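Local coordinates for protein Xaa-Pro dipeptidase (Pyrococcus horikoshii, PDB 1WY2) that probably hydrolyses dipeptides with proline at the C-terminal position and a nonpolar residue before it, using two metal ions in each subunit of a homodimer, at residues D144-A149 / I211-L216; K166-M171 / F181-A186; N221-R226 / T314-I319; L285-G288 / E292-E295; E330-I335 / R342-E347. All coordinates share one frame; numbering follows the deposited sequence.

Contact 1: residues D144-A149 / I211-L216. With ZN (zinc ion), chain D.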
# COMPACT_ATOMS: atom_id res chain seq x y z
N ASP A 144 -4.37 -1.85 -21.23
CA ASP A 144 -5.24 -1.64 -22.39
C ASP A 144 -6.26 -2.77 -22.49
O ASP A 144 -7.44 -2.54 -22.74
CB ASP A 144 -4.42 -1.58 -23.69
CG ASP A 144 -3.82 -0.21 -23.95
OD1 ASP A 144 -4.50 0.81 -23.68
OD2 ASP A 144 -2.68 -0.14 -24.45
N LYS A 145 -5.79 -4.00 -22.29
CA LYS A 145 -6.68 -5.16 -22.35
C LYS A 145 -7.75 -5.07 -21.26
O LYS A 145 -8.90 -5.46 -21.48
CB LYS A 145 -5.88 -6.46 -22.19
CG LYS A 145 -5.05 -6.81 -23.41
CD LYS A 145 -4.29 -8.11 -23.18
CE LYS A 145 -3.53 -8.51 -24.44
NZ LYS A 145 -2.79 -9.78 -24.25
N ALA A 146 -7.36 -4.56 -20.10
CA ALA A 146 -8.28 -4.44 -18.98
C ALA A 146 -9.36 -3.40 -19.28
O ALA A 146 -10.53 -3.62 -18.99
CB ALA A 146 -7.53 -4.07 -17.71
N VAL A 147 -8.96 -2.28 -19.87
CA VAL A 147 -9.92 -1.23 -20.21
C VAL A 147 -10.92 -1.73 -21.25
O VAL A 147 -12.11 -1.45 -21.16
CB VAL A 147 -9.21 0.03 -20.74
CG1 VAL A 147 -10.24 1.04 -21.23
CG2 VAL A 147 -8.36 0.64 -19.63
N MET A 148 -10.42 -2.46 -22.25
CA MET A 148 -11.31 -2.98 -23.29
C MET A 148 -12.28 -3.97 -22.69
O MET A 148 -13.45 -4.02 -23.08
CB MET A 148 -10.50 -3.65 -24.41
CG MET A 148 -9.68 -2.68 -25.26
SD MET A 148 -10.65 -1.36 -26.03
CE MET A 148 -11.46 -2.26 -27.39
N ALA A 149 -11.81 -4.77 -21.73
CA ALA A 149 -12.67 -5.75 -21.08
C ALA A 149 -13.71 -5.02 -20.24
O ALA A 149 -14.86 -5.45 -20.16
CB ALA A 149 -11.85 -6.68 -20.20
N ILE A 211 -13.20 5.04 -16.22
CA ILE A 211 -12.48 3.80 -15.96
C ILE A 211 -10.99 4.13 -15.84
O ILE A 211 -10.34 4.42 -16.84
CB ILE A 211 -12.68 2.80 -17.12
CG1 ILE A 211 -14.18 2.59 -17.38
CG2 ILE A 211 -12.00 1.47 -16.80
CD1 ILE A 211 -14.49 1.98 -18.73
N ASP A 212 -10.47 4.10 -14.62
CA ASP A 212 -9.06 4.41 -14.36
C ASP A 212 -8.46 3.18 -13.68
O ASP A 212 -8.87 2.80 -12.58
CB ASP A 212 -8.97 5.64 -13.44
CG ASP A 212 -7.57 6.23 -13.38
OD1 ASP A 212 -6.58 5.53 -13.68
OD2 ASP A 212 -7.46 7.42 -12.99
N LEU A 213 -7.49 2.56 -14.34
CA LEU A 213 -6.87 1.36 -13.79
C LEU A 213 -5.43 1.24 -14.25
O LEU A 213 -4.96 2.02 -15.08
CB LEU A 213 -7.68 0.12 -14.23
CG LEU A 213 -7.86 -0.12 -15.74
CD1 LEU A 213 -6.63 -0.79 -16.31
CD2 LEU A 213 -9.09 -0.99 -15.98
N GLY A 214 -4.73 0.25 -13.71
CA GLY A 214 -3.35 0.05 -14.10
C GLY A 214 -2.86 -1.29 -13.61
O GLY A 214 -3.45 -1.89 -12.71
N ALA A 215 -1.79 -1.78 -14.21
CA ALA A 215 -1.24 -3.06 -13.82
C ALA A 215 0.18 -2.93 -13.31
O ALA A 215 0.96 -2.13 -13.82
CB ALA A 215 -1.27 -4.03 -15.00
N LEU A 216 0.50 -3.70 -12.27
CA LEU A 216 1.85 -3.75 -11.72
C LEU A 216 2.35 -5.01 -12.41
O LEU A 216 1.80 -6.09 -12.19
CB LEU A 216 1.82 -3.94 -10.21
CG LEU A 216 3.19 -4.22 -9.56
CD1 LEU A 216 4.15 -3.08 -9.85
CD2 LEU A 216 3.01 -4.40 -8.06
ZN ZN D . -4.99 6.75 -13.73

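Contact 2: residues K166-M171 / F181-A186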
# COMPACT_ATOMS: atom_id res chain seq x y z
N LYS A 166 -13.80 -8.19 -12.20
CA LYS A 166 -13.57 -8.93 -13.44
C LYS A 166 -12.30 -8.51 -14.17
O LYS A 166 -11.54 -9.36 -14.63
CB LYS A 166 -14.78 -8.76 -14.37
CG LYS A 166 -14.70 -9.55 -15.67
CD LYS A 166 -14.84 -11.05 -15.44
CE LYS A 166 -14.86 -11.81 -16.75
NZ LYS A 166 -15.99 -11.39 -17.63
N VAL A 167 -12.06 -7.20 -14.29
CA VAL A 167 -10.87 -6.75 -15.00
C VAL A 167 -9.59 -6.93 -14.20
O VAL A 167 -8.52 -7.06 -14.78
CB VAL A 167 -11.01 -5.27 -15.46
CG1 VAL A 167 -12.27 -5.10 -16.29
CG2 VAL A 167 -11.02 -4.34 -14.26
N GLU A 168 -9.70 -6.93 -12.88
CA GLU A 168 -8.50 -7.13 -12.07
C GLU A 168 -8.09 -8.60 -12.18
O GLU A 168 -6.91 -8.92 -12.14
CB GLU A 168 -8.77 -6.72 -10.62
CG GLU A 168 -8.97 -5.21 -10.48
CD GLU A 168 -9.24 -4.75 -9.07
OE1 GLU A 168 -9.70 -5.58 -8.25
OE2 GLU A 168 -9.01 -3.55 -8.78
N TYR A 169 -9.08 -9.47 -12.33
CA TYR A 169 -8.81 -10.90 -12.49
C TYR A 169 -8.14 -11.08 -13.85
O TYR A 169 -7.16 -11.82 -13.98
CB TYR A 169 -10.11 -11.70 -12.44
CG TYR A 169 -9.95 -13.17 -12.79
CD1 TYR A 169 -10.15 -13.61 -14.10
CD2 TYR A 169 -9.60 -14.11 -11.82
CE1 TYR A 169 -10.00 -14.96 -14.44
CE2 TYR A 169 -9.44 -15.46 -12.15
CZ TYR A 169 -9.65 -15.87 -13.46
OH TYR A 169 -9.49 -17.21 -13.78
N LEU A 170 -8.65 -10.39 -14.87
CA LEU A 170 -8.08 -10.48 -16.21
C LEU A 170 -6.62 -10.03 -16.22
O LEU A 170 -5.78 -10.66 -16.85
CB LEU A 170 -8.89 -9.64 -17.20
CG LEU A 170 -8.35 -9.59 -18.63
CD1 LEU A 170 -8.48 -10.97 -19.27
CD2 LEU A 170 -9.11 -8.56 -19.44
N MET A 171 -6.33 -8.94 -15.52
CA MET A 171 -4.96 -8.43 -15.49
C MET A 171 -4.01 -9.47 -14.88
O MET A 171 -2.92 -9.70 -15.39
CB MET A 171 -4.88 -7.12 -14.70
CG MET A 171 -5.49 -5.93 -15.42
SD MET A 171 -4.94 -4.32 -14.77
CE MET A 171 -6.04 -4.13 -13.35
N PHE A 181 -3.13 0.05 -8.62
CA PHE A 181 -3.84 0.83 -7.62
C PHE A 181 -5.30 0.41 -7.64
O PHE A 181 -5.72 -0.29 -8.56
CB PHE A 181 -3.69 2.33 -7.92
CG PHE A 181 -4.10 2.70 -9.32
CD1 PHE A 181 -5.43 2.97 -9.62
CD2 PHE A 181 -3.15 2.79 -10.34
CE1 PHE A 181 -5.81 3.32 -10.92
CE2 PHE A 181 -3.52 3.13 -11.64
CZ PHE A 181 -4.85 3.41 -11.93
N ASP A 182 -6.07 0.81 -6.63
CA ASP A 182 -7.48 0.45 -6.55
C ASP A 182 -8.24 0.93 -7.79
O ASP A 182 -8.35 2.13 -8.04
CB ASP A 182 -8.10 1.05 -5.28
CG ASP A 182 -7.66 0.33 -4.02
OD1 ASP A 182 -6.45 0.10 -3.85
OD2 ASP A 182 -8.54 -0.01 -3.19
N THR A 183 -8.78 -0.02 -8.55
CA THR A 183 -9.49 0.29 -9.78
C THR A 183 -10.67 1.23 -9.61
O THR A 183 -11.52 1.03 -8.74
CB THR A 183 -9.99 -1.00 -10.46
OG1 THR A 183 -8.86 -1.81 -10.82
CG2 THR A 183 -10.79 -0.67 -11.72
N ILE A 184 -10.71 2.24 -10.46
CA ILE A 184 -11.77 3.23 -10.44
C ILE A 184 -12.77 2.95 -11.55
O ILE A 184 -12.41 2.93 -12.72
CB ILE A 184 -11.20 4.65 -10.63
CG1 ILE A 184 -10.44 5.07 -9.37
CG2 ILE A 184 -12.32 5.65 -10.95
CD1 ILE A 184 -9.57 6.29 -9.55
N ILE A 185 -14.02 2.69 -11.16
CA ILE A 185 -15.11 2.48 -12.10
C ILE A 185 -16.15 3.41 -11.48
O ILE A 185 -16.87 3.02 -10.55
CB ILE A 185 -15.67 1.04 -12.09
CG1 ILE A 185 -14.57 0.03 -12.46
CG2 ILE A 185 -16.82 0.93 -13.08
CD1 ILE A 185 -14.02 0.19 -13.86
N ALA A 186 -16.20 4.65 -11.96
CA ALA A 186 -17.10 5.66 -11.43
C ALA A 186 -18.19 6.04 -12.43
O ALA A 186 -17.92 6.68 -13.44
CB ALA A 186 -16.30 6.90 -11.04
O HOH W 1 -8.39 -2.54 -6.29

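Contact 3: residues N221-R226 / T314-I319. With ZN (zinc ion), chain E; ZN (zinc ion), chain D.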
# COMPACT_ATOMS: atom_id res chain seq x y z
N ASN A 221 4.87 -0.14 -13.27
CA ASN A 221 3.46 0.21 -13.36
C ASN A 221 2.97 0.79 -14.68
O ASN A 221 3.75 1.19 -15.54
CB ASN A 221 3.14 1.22 -12.25
CG ASN A 221 3.30 0.62 -10.86
OD1 ASN A 221 2.39 -0.00 -10.33
ND2 ASN A 221 4.49 0.79 -10.28
N SER A 222 1.64 0.80 -14.83
CA SER A 222 0.97 1.36 -16.00
C SER A 222 -0.23 2.13 -15.44
O SER A 222 -0.65 1.90 -14.30
CB SER A 222 0.50 0.25 -16.95
OG SER A 222 -0.31 -0.70 -16.28
N ASP A 223 -0.78 3.05 -16.23
CA ASP A 223 -1.88 3.87 -15.75
C ASP A 223 -2.67 4.36 -16.96
O ASP A 223 -2.10 4.93 -17.89
CB ASP A 223 -1.29 5.06 -14.97
CG ASP A 223 -2.31 5.78 -14.12
OD1 ASP A 223 -3.51 5.47 -14.20
OD2 ASP A 223 -1.87 6.67 -13.36
N ILE A 224 -3.98 4.13 -16.95
CA ILE A 224 -4.82 4.55 -18.07
C ILE A 224 -6.23 4.89 -17.61
O ILE A 224 -6.75 4.29 -16.67
CB ILE A 224 -4.88 3.41 -19.13
CG1 ILE A 224 -5.66 3.88 -20.37
CG2 ILE A 224 -5.56 2.18 -18.54
CD1 ILE A 224 -5.75 2.82 -21.47
N THR A 225 -6.85 5.87 -18.27
CA THR A 225 -8.22 6.25 -17.96
C THR A 225 -8.98 6.50 -19.26
O THR A 225 -8.51 7.21 -20.14
CB THR A 225 -8.35 7.57 -17.14
OG1 THR A 225 -7.65 7.45 -15.89
CG2 THR A 225 -9.82 7.86 -16.85
N ARG A 226 -10.15 5.90 -19.37
CA ARG A 226 -11.01 6.12 -20.53
C ARG A 226 -12.40 6.38 -19.97
O ARG A 226 -12.77 5.82 -18.94
CB ARG A 226 -11.05 4.90 -21.45
CG ARG A 226 -9.76 4.65 -22.22
CD ARG A 226 -9.51 5.74 -23.26
NE ARG A 226 -8.26 5.51 -23.98
CZ ARG A 226 -7.06 5.89 -23.54
NH1 ARG A 226 -6.94 6.53 -22.38
NH2 ARG A 226 -5.98 5.59 -24.24
N THR A 314 2.19 10.57 -17.22
CA THR A 314 0.81 10.43 -17.66
C THR A 314 0.33 11.82 -18.07
O THR A 314 0.86 12.83 -17.61
CB THR A 314 -0.12 9.91 -16.55
OG1 THR A 314 -0.13 10.83 -15.46
CG2 THR A 314 0.34 8.53 -16.07
N ILE A 315 -0.67 11.85 -18.94
CA ILE A 315 -1.29 13.08 -19.40
C ILE A 315 -2.76 12.75 -19.16
O ILE A 315 -3.35 11.94 -19.88
CB ILE A 315 -1.04 13.32 -20.91
CG1 ILE A 315 0.46 13.47 -21.17
CG2 ILE A 315 -1.78 14.57 -21.38
CD1 ILE A 315 1.10 14.66 -20.47
N GLU A 316 -3.34 13.36 -18.13
CA GLU A 316 -4.72 13.03 -17.78
C GLU A 316 -5.61 14.18 -17.33
O GLU A 316 -6.01 14.25 -16.17
CB GLU A 316 -4.71 11.95 -16.71
CG GLU A 316 -3.90 12.30 -15.46
CD GLU A 316 -3.85 11.17 -14.45
OE1 GLU A 316 -4.92 10.63 -14.11
OE2 GLU A 316 -2.74 10.81 -14.00
N PRO A 317 -5.96 15.09 -18.25
CA PRO A 317 -6.83 16.19 -17.86
C PRO A 317 -8.23 15.65 -17.59
O PRO A 317 -8.59 14.56 -18.04
CB PRO A 317 -6.78 17.11 -19.08
CG PRO A 317 -6.68 16.12 -20.21
CD PRO A 317 -5.65 15.13 -19.69
N GLY A 318 -9.02 16.41 -16.84
CA GLY A 318 -10.37 15.98 -16.55
C GLY A 318 -11.23 17.16 -16.12
O GLY A 318 -10.71 18.21 -15.76
N ILE A 319 -12.54 16.97 -16.20
CA ILE A 319 -13.51 17.99 -15.79
C ILE A 319 -14.54 17.26 -14.94
O ILE A 319 -15.13 16.27 -15.37
CB ILE A 319 -14.22 18.64 -17.00
CG1 ILE A 319 -13.21 19.48 -17.79
CG2 ILE A 319 -15.39 19.48 -16.52
CD1 ILE A 319 -13.81 20.10 -19.05
ZN ZN E . -2.53 8.69 -13.31
ZN ZN D . -4.99 6.75 -13.73

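Contact 4: residues L285-G288 / E292-E295. With ZN (zinc ion), chain E; CAC (cacodylate ion), chain C.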
# COMPACT_ATOMS: atom_id res chain seq x y z
N LEU A 285 -2.04 17.83 -14.28
CA LEU A 285 -2.20 17.18 -15.57
C LEU A 285 -1.69 15.75 -15.56
O LEU A 285 -2.20 14.89 -16.27
CB LEU A 285 -1.47 17.96 -16.66
CG LEU A 285 -1.54 17.34 -18.06
CD1 LEU A 285 -2.99 17.27 -18.52
CD2 LEU A 285 -0.71 18.18 -19.03
N GLY A 286 -0.67 15.47 -14.75
CA GLY A 286 -0.14 14.12 -14.72
C GLY A 286 0.97 13.88 -13.72
O GLY A 286 1.30 14.74 -12.91
N HIS A 287 1.54 12.68 -13.80
CA HIS A 287 2.60 12.27 -12.88
C HIS A 287 3.51 11.26 -13.55
O HIS A 287 3.12 10.59 -14.51
CB HIS A 287 1.96 11.63 -11.64
CG HIS A 287 1.02 10.51 -11.96
ND1 HIS A 287 1.45 9.22 -12.19
CD2 HIS A 287 -0.32 10.50 -12.15
CE1 HIS A 287 0.41 8.46 -12.52
NE2 HIS A 287 -0.67 9.22 -12.50
N GLY A 288 4.73 11.15 -13.05
CA GLY A 288 5.65 10.18 -13.61
C GLY A 288 5.20 8.79 -13.20
O GLY A 288 4.45 8.63 -12.23
N GLU A 292 6.90 3.01 -9.11
CA GLU A 292 5.74 3.46 -8.35
C GLU A 292 4.76 4.09 -9.34
O GLU A 292 5.19 4.64 -10.36
CB GLU A 292 6.14 4.47 -7.28
CG GLU A 292 6.92 3.84 -6.13
CD GLU A 292 7.52 4.87 -5.19
OE1 GLU A 292 8.46 5.57 -5.61
OE2 GLU A 292 7.05 4.97 -4.04
N VAL A 293 3.47 4.01 -9.07
CA VAL A 293 2.50 4.58 -10.00
C VAL A 293 2.57 6.11 -10.00
O VAL A 293 2.27 6.75 -11.00
CB VAL A 293 1.06 4.09 -9.71
CG1 VAL A 293 0.51 4.79 -8.50
CG2 VAL A 293 0.18 4.32 -10.93
N HIS A 294 2.96 6.69 -8.86
CA HIS A 294 3.11 8.13 -8.73
C HIS A 294 4.57 8.45 -8.40
O HIS A 294 5.02 8.20 -7.28
CB HIS A 294 2.24 8.70 -7.60
CG HIS A 294 0.78 8.66 -7.88
ND1 HIS A 294 -0.09 7.85 -7.18
CD2 HIS A 294 0.02 9.33 -8.78
CE1 HIS A 294 -1.32 8.03 -7.63
NE2 HIS A 294 -1.28 8.92 -8.60
N GLU A 295 5.30 9.00 -9.36
CA GLU A 295 6.70 9.37 -9.13
C GLU A 295 7.09 10.60 -9.94
O GLU A 295 6.23 11.25 -10.53
CB GLU A 295 7.65 8.19 -9.40
CG GLU A 295 7.57 7.52 -10.76
CD GLU A 295 8.53 6.34 -10.88
OE1 GLU A 295 9.49 6.41 -11.68
OE2 GLU A 295 8.34 5.34 -10.15
ZN ZN E . -2.53 8.69 -13.31
AS CAC C . -4.21 7.78 -10.69
O1 CAC C . -4.24 8.06 -12.32
O2 CAC C . -3.64 9.15 -10.00
C1 CAC C . -5.93 7.49 -10.02
C2 CAC C . -2.99 6.43 -10.24

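Contact 5: residues E330-I335 / R342-E347. With ZN (zinc ion), chain D; ZN (zinc ion), chain E.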
# COMPACT_ATOMS: atom_id res chain seq x y z
N GLU A 330 -6.81 9.54 -19.84
CA GLU A 330 -5.42 9.43 -19.43
C GLU A 330 -4.59 8.40 -20.19
O GLU A 330 -5.04 7.28 -20.43
CB GLU A 330 -5.36 9.09 -17.94
CG GLU A 330 -4.01 8.57 -17.46
CD GLU A 330 -4.00 8.20 -15.99
OE1 GLU A 330 -5.02 7.67 -15.49
OE2 GLU A 330 -2.96 8.43 -15.33
N ASP A 331 -3.38 8.80 -20.57
CA ASP A 331 -2.44 7.92 -21.26
C ASP A 331 -1.12 7.96 -20.49
O ASP A 331 -0.82 8.94 -19.83
CB ASP A 331 -2.11 8.41 -22.68
CG ASP A 331 -3.13 7.99 -23.71
OD1 ASP A 331 -3.56 6.82 -23.68
OD2 ASP A 331 -3.49 8.83 -24.56
N THR A 332 -0.36 6.88 -20.58
CA THR A 332 0.98 6.85 -20.00
C THR A 332 1.80 7.06 -21.26
O THR A 332 1.56 6.38 -22.26
CB THR A 332 1.33 5.48 -19.38
OG1 THR A 332 0.57 5.29 -18.19
CG2 THR A 332 2.82 5.42 -19.04
N ILE A 333 2.73 8.01 -21.23
CA ILE A 333 3.53 8.27 -22.42
C ILE A 333 5.02 8.31 -22.12
O ILE A 333 5.44 8.50 -20.98
CB ILE A 333 3.14 9.61 -23.10
CG1 ILE A 333 3.52 10.79 -22.20
CG2 ILE A 333 1.64 9.62 -23.39
CD1 ILE A 333 3.40 12.15 -22.88
N LEU A 334 5.81 8.12 -23.17
CA LEU A 334 7.25 8.15 -23.08
C LEU A 334 7.75 9.37 -23.85
O LEU A 334 7.29 9.64 -24.96
CB LEU A 334 7.84 6.88 -23.72
CG LEU A 334 9.35 6.91 -24.00
CD1 LEU A 334 10.13 6.89 -22.70
CD2 LEU A 334 9.71 5.71 -24.85
N ILE A 335 8.66 10.12 -23.24
CA ILE A 335 9.22 11.29 -23.91
C ILE A 335 10.35 10.79 -24.81
O ILE A 335 11.25 10.08 -24.35
CB ILE A 335 9.77 12.32 -22.90
CG1 ILE A 335 8.65 12.77 -21.95
CG2 ILE A 335 10.36 13.52 -23.63
CD1 ILE A 335 7.43 13.36 -22.65
N ARG A 342 2.85 7.15 -27.18
CA ARG A 342 1.79 6.71 -26.28
C ARG A 342 2.01 5.23 -25.95
O ARG A 342 1.95 4.38 -26.84
CB ARG A 342 0.42 6.91 -26.95
CG ARG A 342 0.03 8.37 -27.15
CD ARG A 342 -1.32 8.51 -27.86
NE ARG A 342 -2.40 7.87 -27.11
CZ ARG A 342 -3.24 6.98 -27.64
NH1 ARG A 342 -3.12 6.64 -28.92
NH2 ARG A 342 -4.20 6.45 -26.90
N LEU A 343 2.27 4.93 -24.68
CA LEU A 343 2.50 3.54 -24.28
C LEU A 343 1.16 2.83 -24.14
O LEU A 343 1.06 1.63 -24.40
CB LEU A 343 3.31 3.48 -22.99
CG LEU A 343 4.68 4.19 -23.07
CD1 LEU A 343 5.44 3.98 -21.77
CD2 LEU A 343 5.49 3.63 -24.24
N THR A 344 0.14 3.57 -23.70
CA THR A 344 -1.21 3.02 -23.61
C THR A 344 -1.77 3.39 -24.98
O THR A 344 -1.66 4.54 -25.42
CB THR A 344 -2.02 3.68 -22.48
OG1 THR A 344 -1.82 5.10 -22.49
CG2 THR A 344 -1.59 3.12 -21.14
N LYS A 345 -2.36 2.42 -25.67
CA LYS A 345 -2.84 2.66 -27.03
C LYS A 345 -4.34 2.57 -27.30
O LYS A 345 -4.78 2.73 -28.44
CB LYS A 345 -2.10 1.70 -27.97
CG LYS A 345 -0.59 1.74 -27.78
CD LYS A 345 0.11 0.60 -28.49
CE LYS A 345 1.61 0.59 -28.17
NZ LYS A 345 2.31 -0.55 -28.83
N THR A 346 -5.13 2.31 -26.26
CA THR A 346 -6.58 2.21 -26.43
C THR A 346 -7.16 3.48 -27.04
O THR A 346 -6.72 4.58 -26.74
CB THR A 346 -7.28 1.94 -25.09
OG1 THR A 346 -6.87 0.67 -24.58
CG2 THR A 346 -8.79 1.96 -25.26
N GLU A 347 -8.16 3.32 -27.91
CA GLU A 347 -8.80 4.47 -28.55
C GLU A 347 -9.29 5.45 -27.48
O GLU A 347 -9.77 5.04 -26.43
CB GLU A 347 -9.99 4.00 -29.40
CG GLU A 347 -10.84 5.14 -29.96
CD GLU A 347 -10.08 6.04 -30.92
OE1 GLU A 347 -10.13 7.27 -30.74
OE2 GLU A 347 -9.43 5.51 -31.85
ZN ZN D . -4.99 6.75 -13.73
ZN ZN E . -2.53 8.69 -13.31

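Contact 1: residues D144-A149 / I211-L216
L213 points its forked end at helix 130-153, where it rests against A146 and V147. The two branches of the leucine share the methyl of A146: L213 CD1 lies 3.7 Å from A146 CB, and L213 CD2 is 3.9 Å from the same carbon. V147 meets the leucine at a slant, presenting a single branch, so that V147 CG2 sits 4.0 Å from L213 CG. With V147 CG1 anti to the backbone N (chi1 173°), CG2 lies beside that N and is the branch that meets the leucine. In L213 the CG atom takes the crowded position between the backbone N and the carbonyl carbon (chi1 58°), and with chi2 this leaves both methyls near A146 CB. The next residue back along the strand faces the other way: D212 points away from the helix and binds one zinc ion through OD1 at 2.0 Å, a metal it shares with D223 and E330, while D212 OD2 forms a salt bridge with R328. One strand thus has an apolar outer face laid on a helix and an inner face carrying a metal ligand. This division, helices outside a curved antiparallel sheet and metals within, is typical of the pita-bread fold of M24 peptidases.

Contact 2: residues K166-M171 / F181-A186
E168 reaches its carboxylate to the hydroxyl of T183, the two side chains coming from opposite directions. T183 OG1 donates to E168 OE2 at 2.7 Å, meeting that oxygen on its anti side, 18° out of the carboxylate plane. The reach comes from a chain that is extended beyond CG (chi2 180°), while T183 holds OG1 anti to its carbonyl carbon (chi1 -62°), within reach of that oxygen. A water donates to the same E168 OE2 at 2.8 Å and accepts a weak, longer bond from T183 N, linking carboxylate and backbone a second time. In the pita-bread fold this is where helix 160-173 lies against the run leading into strand 184-187, on the outer side of the sheet and close to the dimer interface. E168 OE1 turns to the second subunit, forming a salt bridge with K172 of that chain. Were E168 cut back to an alanine, the T183 hydroxyl and the lysine of the second subunit would probably lose this carboxylate as a partner. Around the polar bond the fit is looser: V167 CG2 reaches T183 CG2 at 4.5 Å, and M171, whose CE comes 4.4 Å from T183 OG1, also packs on A146 and A215.

Contact 3: residues N221-R226 / T314-I319
D223 and E316 face one another across the dinuclear metal centre of the pita-bread fold, at breaks in strands 220-229 and 312-321, which belong to two different antiparallel sheets. Metal coordination is what joins them. D223 is a bridging ligand: D223 OD1 binds one zinc ion at 2.0 Å and D223 OD2 the other at 2.1 Å, so a single carboxylate spans the pair. Its CG lies anti to the backbone N (chi1 -164°), which swings the group off the strand toward both ions. E316 serves the second zinc alone, through OE2 at 2.2 Å; H287 and E330 also bind this ion. Hydrogen bonds form a second layer. T314 OG1 donates to E316 OE2 at 3.0 Å, reaching it on the anti side, so this oxygen is gripped by both a metal and a hydroxyl. T225 OG1 reaches E330, a further bridging ligand, on strand 325-336, and R226 sends NH1 to T225 O at 2.8 Å. Van der Waals contact is slight: the methyl of T314 approaches the bridging carboxylate, with T314 CG2 at 4.0 Å from D223 OD2. Two of the carboxylate oxygens on this zinc, D223 OD2 and E316 OE2, stand 4.3 Å apart.

Contact 4: residues L285-G288 / E292-E295
The turn linking strands 286-288 and 297-299 forms one wall of the metal site, and here two histidines, H287 and H294, meet edge to face. H294 CD2 stands over the centre of the H287 ring, 3.5 Å from H287 CG, with the ring planes at 60°. The wall is closed at its base by G288 and E295, an antiparallel hydrogen-bonded pair in which E295 N donates to G288 O at 3.0 Å and G288 N returns a weak bond to E295 O. H287 ND1 also donates to G288 O, at 3.1 Å and nearly straight (167°); the two donors reach this oxygen from opposite faces of its plane. E292 N closes the turn on E295 OE2 at 2.9 Å, and salt bridges tie E295 to K128 and R125. At the metal end, H287 NE2 binds zinc at 2.1 Å. A cacodylate ion, probably from the crystallisation liquor, gives its O1 to the same zinc, while H294 NE2 donates to its O2 at 2.8 Å. The chemistry suggests a division of labour: H287, its ring held between the zinc and G288 O, serves the metal, and H294 may offer an N-H to a metal-bound group, as it does here with the cacodylate.

Contact 5: residues E330-I335 / R342-E347
R342 grips D331 side-on with two nitrogens, one for each carboxylate oxygen. The shorter leg of this salt bridge runs from R342 NE to D331 OD2 at 2.9 Å, and the longer from R342 NH2 to D331 OD1 at 3.3 Å. The grip is not coplanar: the two flat groups are 59° apart, and NE meets OD2 from above the carboxylate plane. A bend in the arginine chain at chi3 (60°) curls the guanidinium back over the segment 342-347, letting R342 NH2 also donate to T346 O at 3.1 Å. D331 OD1 also accepts from T344 OG1 at 2.7 Å, on the anti side and from the same face as NH2. That hydroxyl in turn accepts from T332 N at 3.0 Å, and L343 N donates to T332 O at 2.9 Å. I333 and R342 form an antiparallel non-hydrogen-bonded pair in the beta hairpin of strands 325-336 and 339-342. Farther out the contact is apolar: L343 CD2 rests 4.0 Å from L334 CB, L343 CD1 lies against the T332 methyl, and helix 130-153 covers the leucine. Loss of the guanidinium, as with an alanine here, is likely to leave the D331 carboxylate with less opposing charge and T346 O without this donor. D331 also forms a salt bridge with R226, so two arginines would stabilise its negative charge. Since E330, the residue just before D331, bridges both zinc ions and R226 bonds its carbonyl, this polar network, centred on D331, adjoins the bridging ligand through the backbone and R226.

Overall arrangement
All five contacts lie in the catalytic, pita-bread domain. Contact 2 is nested within the loop closed by contact 1, contact 4 within that of contact 3, and contact 5 comes last. Contacts 1, 2 and 3 reach one antiparallel sheet through neighbouring strands 184-187, 208-217 and 220-229; contacts 3 and 5 share the other, through strands 312-321 and 325-336. Centres lie about 7 Å apart for contacts 1 and 2, about 9 Å for contacts 3 and 5, and about 19 Å for contacts 2 and 4. Ligands far apart in sequence, from contacts 1, 3, 4 and 5, thus converge on two zinc ions between the sheets, while contact 2 lies toward the partner subunit.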